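Local structure of Carboxylesterase/phospholipase family protein (Francisella tularensis subsp. tularensis, 4F21) at residues A[30-33]-A[34-38]; A[62-66]-A[67-71]; A[70-73]-A[74-78]; A[87-90]-A[91-95]; A[226-230]-A[231-235]. The protein is a serine hydrolase of the alpha/beta hydrolase superfamily that probably cleaves carboxylic esters, and whose catalysis is facilitated by a large-scale structural rearrangement. All blocks are in the same frame, centred on the assembly; numbering follows the deposited sequence.

Contact 1: A[30-33]-A[34-38]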
loop_
_atom_site.group_PDB
_atom_site.type_symbol
_atom_site.label_atom_id
_atom_site.label_comp_id
_atom_site.label_asym_id
_atom_site.label_seq_id
_atom_site.Cartn_x
_atom_site.Cartn_y
_atom_site.Cartn_z
ATOM N N MET A 30 -0.009 -6.649 16.424
ATOM C CA MET A 30 -0.846 -6.048 17.454
ATOM C C MET A 30 -2.197 -6.745 17.518
ATOM O O MET A 30 -2.987 -6.677 16.573
ATOM C CB MET A 30 -1.041 -4.550 17.209
ATOM C CG MET A 30 0.167 -3.694 17.539
ATOM S SD MET A 30 -0.221 -1.935 17.478
ATOM C CE MET A 30 1.378 -1.217 17.850
ATOM N N GLU A 31 -2.451 -7.421 18.633
ATOM C CA GLU A 31 -3.729 -8.078 18.850
ATOM C C GLU A 31 -4.689 -7.090 19.501
ATOM O O GLU A 31 -4.331 -6.419 20.468
ATOM C CB GLU A 31 -3.551 -9.316 19.729
ATOM C CG GLU A 31 -4.586 -10.399 19.484
ATOM C CD GLU A 31 -4.528 -10.941 18.070
ATOM O OE1 GLU A 31 -5.557 -10.881 17.362
ATOM O OE2 GLU A 31 -3.452 -11.430 17.666
ATOM N N PRO A 32 -5.914 -6.990 18.964
ATOM C CA PRO A 32 -6.871 -5.984 19.430
ATOM C C PRO A 32 -7.409 -6.304 20.820
ATOM O O PRO A 32 -7.302 -7.445 21.275
ATOM C CB PRO A 32 -7.989 -6.071 18.390
ATOM C CG PRO A 32 -7.930 -7.471 17.903
ATOM C CD PRO A 32 -6.477 -7.833 17.894
ATOM N N ALA A 33 -7.973 -5.298 21.480
ATOM C CA ALA A 33 -8.529 -5.458 22.819
ATOM C C ALA A 33 -9.664 -6.480 22.836
ATOM O O ALA A 33 -9.646 -7.423 23.627
ATOM C CB ALA A 33 -9.002 -4.116 23.360
ATOM N N LYS A 34 -10.650 -6.288 21.966
ATOM C CA LYS A 34 -11.722 -7.265 21.813
ATOM C C LYS A 34 -11.318 -8.286 20.755
ATOM O O LYS A 34 -10.183 -8.276 20.279
ATOM C CB LYS A 34 -13.038 -6.582 21.424
ATOM C CG LYS A 34 -13.544 -5.564 22.440
ATOM C CD LYS A 34 -14.868 -4.956 22.005
ATOM C CE LYS A 34 -15.365 -3.934 23.016
ATOM N NZ LYS A 34 -16.668 -3.341 22.603
ATOM N N GLN A 35 -12.246 -9.164 20.390
ATOM C CA GLN A 35 -11.970 -10.205 19.407
ATOM C C GLN A 35 -11.563 -9.609 18.064
ATOM O O GLN A 35 -12.137 -8.620 17.619
ATOM C CB GLN A 35 -13.193 -11.103 19.227
ATOM C CG GLN A 35 -12.944 -12.308 18.342
ATOM C CD GLN A 35 -14.221 -13.034 17.980
ATOM O OE1 GLN A 35 -15.235 -12.410 17.668
ATOM N NE2 GLN A 35 -14.180 -14.361 18.026
ATOM N N ALA A 36 -10.566 -10.214 17.426
ATOM C CA ALA A 36 -10.117 -9.757 16.116
ATOM C C ALA A 36 -11.167 -10.065 15.064
ATOM O O ALA A 36 -11.498 -11.223 14.823
ATOM C CB ALA A 36 -8.792 -10.400 15.744
ATOM N N ARG A 37 -11.695 -9.016 14.446
ATOM C CA ARG A 37 -12.684 -9.166 13.392
ATOM C C ARG A 37 -12.132 -8.544 12.116
ATOM O O ARG A 37 -12.519 -8.920 11.009
ATOM C CB ARG A 37 -14.006 -8.506 13.804
ATOM C CG ARG A 37 -15.201 -8.860 12.923
ATOM C CD ARG A 37 -16.525 -8.650 13.657
ATOM N NE ARG A 37 -16.735 -7.265 14.075
ATOM C CZ ARG A 37 -17.415 -6.363 13.372
ATOM N NH1 ARG A 37 -17.950 -6.694 12.206
ATOM N NH2 ARG A 37 -17.556 -5.126 13.830
ATOM N N PHE A 38 -11.208 -7.602 12.284
ATOM C CA PHE A 38 -10.617 -6.881 11.162
ATOM C C PHE A 38 -9.095 -6.961 11.205
ATOM O O PHE A 38 -8.522 -7.377 12.209
ATOM C CB PHE A 38 -11.070 -5.422 11.174
ATOM C CG PHE A 38 -12.565 -5.253 11.218
ATOM C CD1 PHE A 38 -13.347 -5.608 10.134
ATOM C CD2 PHE A 38 -13.185 -4.729 12.340
ATOM C CE1 PHE A 38 -14.716 -5.451 10.170
ATOM C CE2 PHE A 38 -14.557 -4.569 12.379
ATOM C CZ PHE A 38 -15.321 -4.932 11.293
#
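Pro32 and Ala36 touch across the bend of the loop that joins strand 27-30 to strand 38-44. The CG corner of the proline ring does the touching: it lies 3.7 Å from Ala36 CB and 3.6 Å from Ala36 CA. The CB of Pro32 points toward the returning chain. The ring's CG is also 3.4 Å from the backbone O of Lys34, so one side of the ring lies along the chain as it comes back.

Glu31 reaches the same methyl group from its carboxylate end. CG stands anti to the backbone N (chi1 -152°) and the chain folds at chi2 (62°), which brings OE1 to 3.6 Å from Ala36 CB. That is a carbon contact; the charge of this oxygen is met by a salt bridge to Arg68 NH2.

Lys34, fully extended beyond CG, packs on Asp65. No hydrogen bond links 30-33 to 34-38. The arrangement is a surface connection between the antiparallel edge strand 27-30 and strand 38-44, with strand 67-72 lying between them in the sheet of an alpha/beta hydrolase fold.

Contact 2: A[62-66]-A[67-71]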
loop_
_atom_site.group_PDB
_atom_site.type_symbol
_atom_site.label_atom_id
_atom_site.label_comp_id
_atom_site.label_asym_id
_atom_site.label_seq_id
_atom_site.Cartn_x
_atom_site.Cartn_y
_atom_site.Cartn_z
ATOM N N VAL A 62 -10.237 5.823 15.504
ATOM C CA VAL A 62 -11.181 4.733 15.257
ATOM C C VAL A 62 -11.005 3.629 16.281
ATOM O O VAL A 62 -9.887 3.359 16.711
ATOM C CB VAL A 62 -10.974 4.123 13.868
ATOM C CG1 VAL A 62 -12.154 3.236 13.484
ATOM C CG2 VAL A 62 -10.800 5.215 12.864
ATOM N N SER A 63 -12.112 2.994 16.661
ATOM C CA SER A 63 -12.079 1.900 17.625
ATOM C C SER A 63 -11.175 0.768 17.145
ATOM O O SER A 63 -11.414 0.168 16.098
ATOM C CB SER A 63 -13.494 1.380 17.918
ATOM O OG SER A 63 -14.125 0.864 16.757
ATOM N N LEU A 64 -10.124 0.496 17.911
ATOM C CA LEU A 64 -9.217 -0.600 17.606
ATOM C C LEU A 64 -9.530 -1.781 18.511
ATOM O O LEU A 64 -8.674 -2.621 18.786
ATOM C CB LEU A 64 -7.762 -0.164 17.769
ATOM C CG LEU A 64 -7.317 0.973 16.848
ATOM C CD1 LEU A 64 -5.848 1.278 17.064
ATOM C CD2 LEU A 64 -7.594 0.649 15.384
ATOM N N ASP A 65 -10.773 -1.823 18.975
ATOM C CA ASP A 65 -11.279 -2.952 19.739
ATOM C C ASP A 65 -11.211 -4.246 18.931
ATOM O O ASP A 65 -10.903 -5.303 19.473
ATOM C CB ASP A 65 -12.721 -2.692 20.178
ATOM C CG ASP A 65 -12.811 -1.725 21.343
ATOM O OD1 ASP A 65 -13.710 -0.857 21.331
ATOM O OD2 ASP A 65 -11.986 -1.836 22.273
ATOM N N GLU A 66 -11.487 -4.159 17.633
ATOM C CA GLU A 66 -11.587 -5.356 16.801
ATOM C C GLU A 66 -10.669 -5.336 15.581
ATOM O O GLU A 66 -11.026 -5.868 14.530
ATOM C CB GLU A 66 -13.032 -5.554 16.342
ATOM C CG GLU A 66 -14.055 -5.512 17.459
ATOM C CD GLU A 66 -15.456 -5.817 16.971
ATOM O OE1 GLU A 66 -15.775 -7.011 16.791
ATOM O OE2 GLU A 66 -16.236 -4.863 16.766
ATOM N N ILE A 67 -9.493 -4.733 15.716
ATOM C CA ILE A 67 -8.572 -4.626 14.585
ATOM C C ILE A 67 -7.169 -5.157 14.892
ATOM O O ILE A 67 -6.454 -4.604 15.728
ATOM C CB ILE A 67 -8.469 -3.171 14.073
ATOM C CG1 ILE A 67 -9.842 -2.665 13.629
ATOM C CG2 ILE A 67 -7.489 -3.077 12.920
ATOM C CD1 ILE A 67 -9.834 -1.249 13.117
ATOM N N ARG A 68 -6.790 -6.236 14.210
ATOM C CA ARG A 68 -5.441 -6.784 14.303
ATOM C C ARG A 68 -4.512 -6.033 13.363
ATOM O O ARG A 68 -4.865 -5.767 12.220
ATOM C CB ARG A 68 -5.435 -8.265 13.926
ATOM C CG ARG A 68 -4.040 -8.881 13.879
ATOM C CD ARG A 68 -4.057 -10.295 13.320
ATOM N NE ARG A 68 -4.686 -11.248 14.229
ATOM C CZ ARG A 68 -5.911 -11.736 14.073
ATOM N NH1 ARG A 68 -6.644 -11.358 13.039
ATOM N NH2 ARG A 68 -6.402 -12.603 14.951
ATOM N N PHE A 69 -3.318 -5.695 13.838
ATOM C CA PHE A 69 -2.353 -5.002 12.989
ATOM C C PHE A 69 -1.143 -5.869 12.646
ATOM O O PHE A 69 -0.507 -6.450 13.534
ATOM C CB PHE A 69 -1.909 -3.684 13.627
ATOM C CG PHE A 69 -2.864 -2.542 13.392
ATOM C CD1 PHE A 69 -3.840 -2.231 14.322
ATOM C CD2 PHE A 69 -2.780 -1.778 12.238
ATOM C CE1 PHE A 69 -4.712 -1.179 14.106
ATOM C CE2 PHE A 69 -3.650 -0.727 12.019
ATOM C CZ PHE A 69 -4.617 -0.427 12.954
ATOM N N ILE A 70 -0.836 -5.944 11.352
ATOM C CA ILE A 70 0.300 -6.720 10.860
ATOM C C ILE A 70 1.381 -5.818 10.265
ATOM O O ILE A 70 1.151 -5.156 9.257
ATOM C CB ILE A 70 -0.143 -7.723 9.781
ATOM C CG1 ILE A 70 -1.202 -8.667 10.342
ATOM C CG2 ILE A 70 1.048 -8.515 9.259
ATOM C CD1 ILE A 70 -0.726 -9.459 11.534
ATOM N N PHE A 71 2.555 -5.801 10.895
ATOM C CA PHE A 71 3.694 -5.017 10.420
ATOM C C PHE A 71 4.861 -5.911 10.006
ATOM O O PHE A 71 5.778 -6.132 10.798
ATOM C CB PHE A 71 4.188 -4.066 11.514
ATOM C CG PHE A 71 3.315 -2.865 11.723
ATOM C CD1 PHE A 71 3.484 -1.729 10.953
ATOM C CD2 PHE A 71 2.340 -2.866 12.706
ATOM C CE1 PHE A 71 2.688 -0.619 11.146
ATOM C CE2 PHE A 71 1.539 -1.760 12.905
ATOM C CZ PHE A 71 1.712 -0.634 12.124
#
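Leu64 joins Ile67 and Phe69 through apolar contacts where the loop 62-66 runs into strand 67-72. Its CD2 is the shared atom: it lies 3.7 Å from Ile67 CD1 and 3.6 Å from Phe69 CE1. The leucine methyl meets the phenylalanine ring at its edge, in the ring plane, and the two side chains are set at about a right angle. With CG1 of Ile67 anti to its carbonyl carbon (chi1 -59°) and CD1 extended beyond it (chi2 180°), the isoleucine tip reaches back over the loop, where it also touches the backbone O of Ser63 at 3.7 Å.

The polar partners lie outside the two segments, which share no hydrogen bond; Glu66 forms a salt bridge with Arg37. Phe38 and Val40 of strand 38-44 pack against Ile67, while Val57 touches both Leu64 and Phe69. This is the loop-to-strand entry of a strand that runs parallel to 38-44 in the alpha/beta hydrolase sheet, with Ile67 and Phe69 buried.

Contact 3: A[70-73]-A[74-78]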
loop_
_atom_site.group_PDB
_atom_site.type_symbol
_atom_site.label_atom_id
_atom_site.label_comp_id
_atom_site.label_asym_id
_atom_site.label_seq_id
_atom_site.Cartn_x
_atom_site.Cartn_y
_atom_site.Cartn_z
ATOM N N ILE A 70 -0.836 -5.944 11.352
ATOM C CA ILE A 70 0.300 -6.720 10.860
ATOM C C ILE A 70 1.381 -5.818 10.265
ATOM O O ILE A 70 1.151 -5.156 9.257
ATOM C CB ILE A 70 -0.143 -7.723 9.781
ATOM C CG1 ILE A 70 -1.202 -8.667 10.342
ATOM C CG2 ILE A 70 1.048 -8.515 9.259
ATOM C CD1 ILE A 70 -0.726 -9.459 11.534
ATOM N N PHE A 71 2.555 -5.801 10.895
ATOM C CA PHE A 71 3.694 -5.017 10.420
ATOM C C PHE A 71 4.861 -5.911 10.006
ATOM O O PHE A 71 5.778 -6.132 10.798
ATOM C CB PHE A 71 4.188 -4.066 11.514
ATOM C CG PHE A 71 3.315 -2.865 11.723
ATOM C CD1 PHE A 71 3.484 -1.729 10.953
ATOM C CD2 PHE A 71 2.340 -2.866 12.706
ATOM C CE1 PHE A 71 2.688 -0.619 11.146
ATOM C CE2 PHE A 71 1.539 -1.760 12.905
ATOM C CZ PHE A 71 1.712 -0.634 12.124
ATOM N N PRO A 72 4.839 -6.421 8.765
ATOM C CA PRO A 72 5.933 -7.267 8.270
ATOM C C PRO A 72 7.263 -6.520 8.236
ATOM O O PRO A 72 7.282 -5.322 7.947
ATOM C CB PRO A 72 5.491 -7.616 6.847
ATOM C CG PRO A 72 4.015 -7.422 6.847
ATOM C CD PRO A 72 3.765 -6.275 7.770
ATOM N N HIS A 73 8.358 -7.217 8.534
ATOM C CA HIS A 73 9.683 -6.607 8.499
ATOM C C HIS A 73 10.102 -6.316 7.062
ATOM O O HIS A 73 9.649 -6.978 6.129
ATOM C CB HIS A 73 10.719 -7.493 9.197
ATOM C CG HIS A 73 10.624 -7.474 10.692
ATOM N ND1 HIS A 73 9.424 -7.366 11.362
ATOM C CD2 HIS A 73 11.580 -7.553 11.646
ATOM C CE1 HIS A 73 9.645 -7.377 12.664
ATOM N NE2 HIS A 73 10.946 -7.490 12.865
ATOM N N ALA A 74 10.983 -5.333 6.895
ATOM C CA ALA A 74 11.317 -4.785 5.578
ATOM C C ALA A 74 11.921 -5.778 4.581
ATOM O O ALA A 74 12.146 -5.431 3.421
ATOM C CB ALA A 74 12.224 -3.567 5.726
ATOM N N ASP A 75 12.182 -7.004 5.025
ATOM C CA ASP A 75 12.719 -8.028 4.137
ATOM C C ASP A 75 11.654 -8.462 3.135
ATOM O O ASP A 75 11.968 -9.005 2.075
ATOM C CB ASP A 75 13.214 -9.232 4.937
ATOM C CG ASP A 75 13.738 -8.846 6.306
ATOM O OD1 ASP A 75 14.130 -7.673 6.482
ATOM O OD2 ASP A 75 13.756 -9.713 7.205
ATOM N N ILE A 76 10.393 -8.213 3.479
ATOM C CA ILE A 76 9.274 -8.499 2.587
ATOM C C ILE A 76 9.315 -7.553 1.386
ATOM O O ILE A 76 8.748 -7.840 0.333
ATOM C CB ILE A 76 7.915 -8.395 3.331
ATOM C CG1 ILE A 76 7.020 -9.587 2.991
ATOM C CG2 ILE A 76 7.212 -7.071 3.040
ATOM C CD1 ILE A 76 5.767 -9.676 3.834
ATOM N N ILE A 77 10.007 -6.429 1.558
ATOM C CA ILE A 77 10.208 -5.456 0.496
ATOM C C ILE A 77 11.649 -5.523 0.009
ATOM O O ILE A 77 12.550 -5.000 0.665
ATOM C CB ILE A 77 9.946 -4.022 0.990
ATOM C CG1 ILE A 77 8.547 -3.901 1.601
ATOM C CG2 ILE A 77 10.130 -3.026 -0.145
ATOM C CD1 ILE A 77 7.431 -3.877 0.588
ATOM N N PRO A 78 11.876 -6.168 -1.145
ATOM C CA PRO A 78 13.228 -6.296 -1.700
ATOM C C PRO A 78 13.858 -4.936 -1.981
ATOM O O PRO A 78 13.146 -3.964 -2.198
ATOM C CB PRO A 78 13.000 -7.066 -3.005
ATOM C CG PRO A 78 11.554 -6.854 -3.335
ATOM C CD PRO A 78 10.858 -6.777 -2.018
#
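Pro72 and Ile76 meet where strand 67-72 ends, with Ile76 CD1 3.7 Å from Pro72 CB and 4.2 Å from its CG. The two side chains lie aslant to each other. Ile76 holds CG1 at an unusual first torsion (chi1 -134°) and extends CD1 beyond it, which carries the methyl back to the proline.

One backbone bond accompanies the contact: Ile76 N donates to His73 O over 3.0 Å, nearly straight at 174°. Ile76 CB rests 3.6 Å from the same oxygen. The next turn is closed by Ile77 N to Ala74 O, 3.0 Å.

Farther out, Leu120 of helix 111-126 packs on both Pro72 and Ile76, and Leu43 of strand 38-44 touches the proline. Ser113 OG is hydrogen-bonded to Ile76 O, tying the turn to that helix. The His73 O to Ile76 N bond opens the short 3-10 turn 74-76, which follows the C-terminal end of a sheet strand, as the chain leaves the sheet of an alpha/beta hydrolase.

Contact 4: A[87-90]-A[91-95]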
loop_
_atom_site.group_PDB
_atom_site.type_symbol
_atom_site.label_atom_id
_atom_site.label_comp_id
_atom_site.label_asym_id
_atom_site.label_seq_id
_atom_site.Cartn_x
_atom_site.Cartn_y
_atom_site.Cartn_z
ATOM N N MET A 87 18.092 5.614 -9.424
ATOM C CA MET A 87 19.498 5.727 -9.780
ATOM C C MET A 87 19.599 6.108 -11.249
ATOM O O MET A 87 20.544 6.778 -11.661
ATOM C CB MET A 87 20.257 4.425 -9.513
ATOM C CG MET A 87 20.590 4.186 -8.049
ATOM N N ARG A 88 18.610 5.691 -12.036
ATOM C CA ARG A 88 18.614 5.992 -13.465
ATOM C C ARG A 88 17.857 7.271 -13.812
ATOM O O ARG A 88 18.366 8.121 -14.542
ATOM C CB ARG A 88 18.031 4.829 -14.264
ATOM C CG ARG A 88 18.683 3.491 -14.009
ATOM C CD ARG A 88 18.511 2.587 -15.212
ATOM N NE ARG A 88 19.792 2.312 -15.851
ATOM C CZ ARG A 88 19.927 1.791 -17.064
ATOM N NH1 ARG A 88 18.852 1.494 -17.782
ATOM N NH2 ARG A 88 21.137 1.574 -17.561
ATOM N N ALA A 89 16.640 7.396 -13.292
ATOM C CA ALA A 89 15.739 8.485 -13.668
ATOM C C ALA A 89 16.264 9.874 -13.308
ATOM O O ALA A 89 17.109 10.024 -12.424
ATOM C CB ALA A 89 14.365 8.267 -13.055
ATOM N N TRP A 90 15.751 10.885 -14.005
ATOM C CA TRP A 90 16.140 12.267 -13.756
ATOM C C TRP A 90 15.597 12.743 -12.423
ATOM O O TRP A 90 14.566 12.263 -11.958
ATOM C CB TRP A 90 15.622 13.180 -14.862
ATOM C CG TRP A 90 16.317 13.009 -16.171
ATOM C CD1 TRP A 90 16.070 12.056 -17.108
ATOM C CD2 TRP A 90 17.366 13.828 -16.697
ATOM N NE1 TRP A 90 16.902 12.224 -18.187
ATOM C CE2 TRP A 90 17.707 13.309 -17.960
ATOM C CE3 TRP A 90 18.048 14.952 -16.223
ATOM C CZ2 TRP A 90 18.702 13.873 -18.757
ATOM C CZ3 TRP A 90 19.037 15.512 -17.015
ATOM C CH2 TRP A 90 19.356 14.971 -18.267
ATOM N N TYR A 91 16.296 13.701 -11.826
ATOM C CA TYR A 91 15.924 14.256 -10.530
ATOM C C TYR A 91 14.491 14.787 -10.511
ATOM O O TYR A 91 13.817 14.745 -9.484
ATOM C CB TYR A 91 16.902 15.368 -10.149
ATOM C CG TYR A 91 16.811 16.613 -11.011
ATOM C CD1 TYR A 91 16.050 17.704 -10.607
ATOM C CD2 TYR A 91 17.484 16.699 -12.223
ATOM C CE1 TYR A 91 15.958 18.842 -11.385
ATOM C CE2 TYR A 91 17.395 17.839 -13.014
ATOM C CZ TYR A 91 16.630 18.910 -12.586
ATOM O OH TYR A 91 16.531 20.060 -13.353
ATOM N N ASP A 92 14.036 15.285 -11.657
ATOM C CA ASP A 92 12.694 15.833 -11.791
ATOM C C ASP A 92 11.844 14.962 -12.707
ATOM O O ASP A 92 11.190 15.467 -13.618
ATOM C CB ASP A 92 12.761 17.257 -12.347
ATOM C CG ASP A 92 13.569 17.346 -13.630
ATOM O OD1 ASP A 92 13.894 18.471 -14.048
ATOM O OD2 ASP A 92 13.885 16.293 -14.222
ATOM N N ILE A 93 11.865 13.655 -12.466
ATOM C CA ILE A 93 11.144 12.694 -13.300
ATOM C C ILE A 93 9.643 13.003 -13.381
ATOM O O ILE A 93 9.050 13.495 -12.420
ATOM C CB ILE A 93 11.382 11.247 -12.807
ATOM C CG1 ILE A 93 10.654 10.235 -13.700
ATOM C CG2 ILE A 93 10.981 11.108 -11.348
ATOM C CD1 ILE A 93 10.764 8.809 -13.234
ATOM N N LYS A 94 9.040 12.725 -14.535
ATOM C CA LYS A 94 7.643 13.066 -14.780
ATOM C C LYS A 94 6.799 11.899 -15.303
ATOM O O LYS A 94 5.572 11.926 -15.205
ATOM C CB LYS A 94 7.558 14.227 -15.771
ATOM C CG LYS A 94 8.243 15.507 -15.320
ATOM C CD LYS A 94 8.484 16.453 -16.494
ATOM C CE LYS A 94 7.208 16.734 -17.291
ATOM N NZ LYS A 94 6.997 15.803 -18.442
ATOM N N SER A 95 7.449 10.887 -15.872
ATOM C CA SER A 95 6.726 9.754 -16.451
ATOM C C SER A 95 7.597 8.508 -16.581
ATOM O O SER A 95 8.809 8.556 -16.367
ATOM C CB SER A 95 6.149 10.123 -17.821
ATOM O OG SER A 95 7.176 10.292 -18.782
#
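This contact is a surface turn just after helix 82-88, where Ala89 is the first residue to depart from helical backbone angles and the chain enters the long connection to helix 111-126. Ala89 and Ile93 close the turn on its apolar side, with Ala89 CB 3.6 Å from Ile93 CD1. The isoleucine reaches there fully extended: CG1 lies opposite the backbone N across the CA-CB bond (chi1 -179°), and CD1 continues the line. The backbone adds one weak bond, Ile93 N to Trp90 O, 3.1 Å long but bent to 122°. Ile93 CB lies 3.4 Å from that same oxygen.

The aromatic residues occupy the other flank. Tyr91 CE2 approaches the indole of Trp90 at its edge, near the ring plane, but the closest ring atoms, Trp90 CE3 and Tyr91 CE2, are 4.4 Å apart, so the rings brush past one another without stacking. Asp92 turns its carboxylate back over the turn (chi1 53°), bringing OD2 to 3.6 Å from Trp90 CB, while its CG sits 3.5 Å above one face of the Tyr91 ring, offset toward the rim.

Leu101, farther along the same connection, touches Ala89, and Pro198 from a separate loop touches Ile93. With a single bent hydrogen bond and only a few carbon contacts across it, the turn is probably held lightly from within.

Contact 5: A[226-230]-A[231-235]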
loop_
_atom_site.group_PDB
_atom_site.type_symbol
_atom_site.label_atom_id
_atom_site.label_comp_id
_atom_site.label_asym_id
_atom_site.label_seq_id
_atom_site.Cartn_x
_atom_site.Cartn_y
_atom_site.Cartn_z
ATOM N N HIS A 226 8.093 13.779 1.283
ATOM C CA HIS A 226 8.071 12.326 1.403
ATOM C C HIS A 226 7.900 11.913 2.860
ATOM O O HIS A 226 8.861 11.527 3.524
ATOM C CB HIS A 226 9.356 11.722 0.833
ATOM C CG HIS A 226 9.236 10.272 0.479
ATOM N ND1 HIS A 226 8.327 9.803 -0.445
ATOM C CD2 HIS A 226 9.911 9.187 0.927
ATOM C CE1 HIS A 226 8.447 8.492 -0.551
ATOM N NE2 HIS A 226 9.400 8.092 0.271
ATOM N N SER A 227 6.668 11.999 3.352
ATOM C CA SER A 227 6.375 11.672 4.741
ATOM C C SER A 227 4.881 11.462 4.967
ATOM O O SER A 227 4.107 11.372 4.019
ATOM C CB SER A 227 6.880 12.792 5.652
ATOM O OG SER A 227 6.318 14.044 5.289
ATOM N N VAL A 228 4.487 11.386 6.234
ATOM C CA VAL A 228 3.082 11.298 6.610
ATOM C C VAL A 228 2.771 12.370 7.643
ATOM O O VAL A 228 3.426 12.440 8.684
ATOM C CB VAL A 228 2.744 9.909 7.201
ATOM C CG1 VAL A 228 1.352 9.892 7.800
ATOM C CG2 VAL A 228 2.881 8.824 6.140
ATOM N N CYS A 229 1.772 13.200 7.354
ATOM C CA CYS A 229 1.395 14.295 8.243
ATOM C C CYS A 229 0.195 13.949 9.124
ATOM O O CYS A 229 -0.301 12.822 9.122
ATOM C CB CYS A 229 1.120 15.566 7.446
ATOM S SG CYS A 229 -0.307 15.441 6.362
ATOM N N MET A 230 -0.247 14.927 9.873
ATOM C CA MET A 230 -1.290 14.726 10.852
ATOM C C MET A 230 -2.694 14.736 10.265
ATOM O O MET A 230 -3.533 13.995 10.708
ATOM C CB MET A 230 -1.127 15.702 12.016
ATOM C CG MET A 230 -0.158 15.256 13.087
ATOM S SD MET A 230 -0.694 13.979 14.296
ATOM C CE MET A 230 -1.183 12.661 13.235
ATOM N N GLU A 231 -2.925 15.564 9.259
ATOM C CA GLU A 231 -4.195 15.630 8.541
ATOM C C GLU A 231 -4.375 14.316 7.793
ATOM O O GLU A 231 -5.460 13.724 7.775
ATOM C CB GLU A 231 -4.180 16.792 7.539
ATOM C CG GLU A 231 -3.785 18.142 8.155
ATOM C CD GLU A 231 -4.843 18.695 9.098
ATOM O OE1 GLU A 231 -5.997 18.219 9.045
ATOM O OE2 GLU A 231 -4.516 19.602 9.894
ATOM N N GLU A 232 -3.278 13.845 7.209
ATOM C CA GLU A 232 -3.257 12.572 6.500
ATOM C C GLU A 232 -3.570 11.427 7.450
ATOM O O GLU A 232 -4.299 10.520 7.096
ATOM C CB GLU A 232 -1.896 12.349 5.845
ATOM C CG GLU A 232 -1.800 11.073 5.036
ATOM C CD GLU A 232 -0.508 10.987 4.260
ATOM O OE1 GLU A 232 0.377 11.844 4.482
ATOM O OE2 GLU A 232 -0.374 10.066 3.429
ATOM N N ILE A 233 -3.020 11.481 8.660
ATOM C CA ILE A 233 -3.282 10.456 9.667
ATOM C C ILE A 233 -4.768 10.419 10.009
ATOM O O ILE A 233 -5.375 9.348 10.110
ATOM C CB ILE A 233 -2.445 10.689 10.936
ATOM C CG1 ILE A 233 -1.027 10.154 10.738
ATOM C CG2 ILE A 233 -3.063 9.993 12.123
ATOM C CD1 ILE A 233 -0.966 8.651 10.604
ATOM N N LYS A 234 -5.350 11.604 10.163
ATOM C CA LYS A 234 -6.791 11.722 10.358
ATOM C C LYS A 234 -7.555 11.064 9.210
ATOM O O LYS A 234 -8.505 10.313 9.443
ATOM C CB LYS A 234 -7.207 13.192 10.482
ATOM C CG LYS A 234 -8.710 13.397 10.588
ATOM C CD LYS A 234 -9.119 14.812 10.204
ATOM C CE LYS A 234 -10.636 14.961 10.244
ATOM N NZ LYS A 234 -11.091 16.271 9.697
ATOM N N ASP A 235 -7.137 11.338 7.974
ATOM C CA ASP A 235 -7.820 10.770 6.811
ATOM C C ASP A 235 -7.685 9.244 6.708
ATOM O O ASP A 235 -8.601 8.558 6.254
ATOM C CB ASP A 235 -7.344 11.432 5.515
ATOM C CG ASP A 235 -8.154 12.661 5.157
ATOM O OD1 ASP A 235 -9.227 12.863 5.765
ATOM O OD2 ASP A 235 -7.722 13.414 4.256
#
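Cys229 and Glu232 form a capping box at the start of helix 230-243. Glu232 N donates to Cys229 SG over 3.5 Å at 156°; the reciprocal bond, from Cys229 N to Glu232 OE1, is weak. The thiol reaches the helix end because SG sits between the backbone N and the carbonyl carbon (chi1 65°), while Glu232 extends along its length to bring its carboxylate back to the cap. Regular helical bonding begins at once: Ile233 N donates to Cys229 O, 3.1 Å, and Lys234 N to Met230 O.

The tight part of the contact is the apolar packing on Ile233. Val228 CG1 meets Ile233 CG1 at 3.8 Å, the two side chains crossing at about a right angle; Phe53 touches Val228 and Ile56 touches Ile233, both from the loop before strand 67-72. Tyr221 of strand 216-221 touches Cys229 and Glu232 from the sheet.

The solvent side is looser. Glu231 is exposed, its chain bent at chi2, and the extended Lys234 carries its amine outward from the turn. Upstream, His226 is hydrogen-bonded through ND1 to Asp194 and through NE2 to Ser140, an arrangement consistent with the catalytic triad of a serine hydrolase; the capped helix begins four residues after this histidine. Met230, though exposed, belongs with the close packing: bent at chi2 and chi3, it folds over the first turn and sets CE 3.3 Å from Ile233 CB.

Contacts 1 and 4 lie at the surface, on opposite sides of the chain's centre, while contacts 2, 3 and 5 are partly buried. Contacts 2 and 3 share strand 67-72, its entry and its exit, with centres about 18 Å apart. Contact 1 touches contact 2 through probable backbone hydrogen bonds, Phe38 N to Glu66 O and Phe38 O to Arg68 N, which join the start of strand 38-44 to the entry of strand 67-72. The chemistry follows position: contacts 1 and 2 have no hydrogen bond between their own segments, contact 3 has one nearly straight turn bond, contact 4 a weak one, and contact 5 a capped helix start with several.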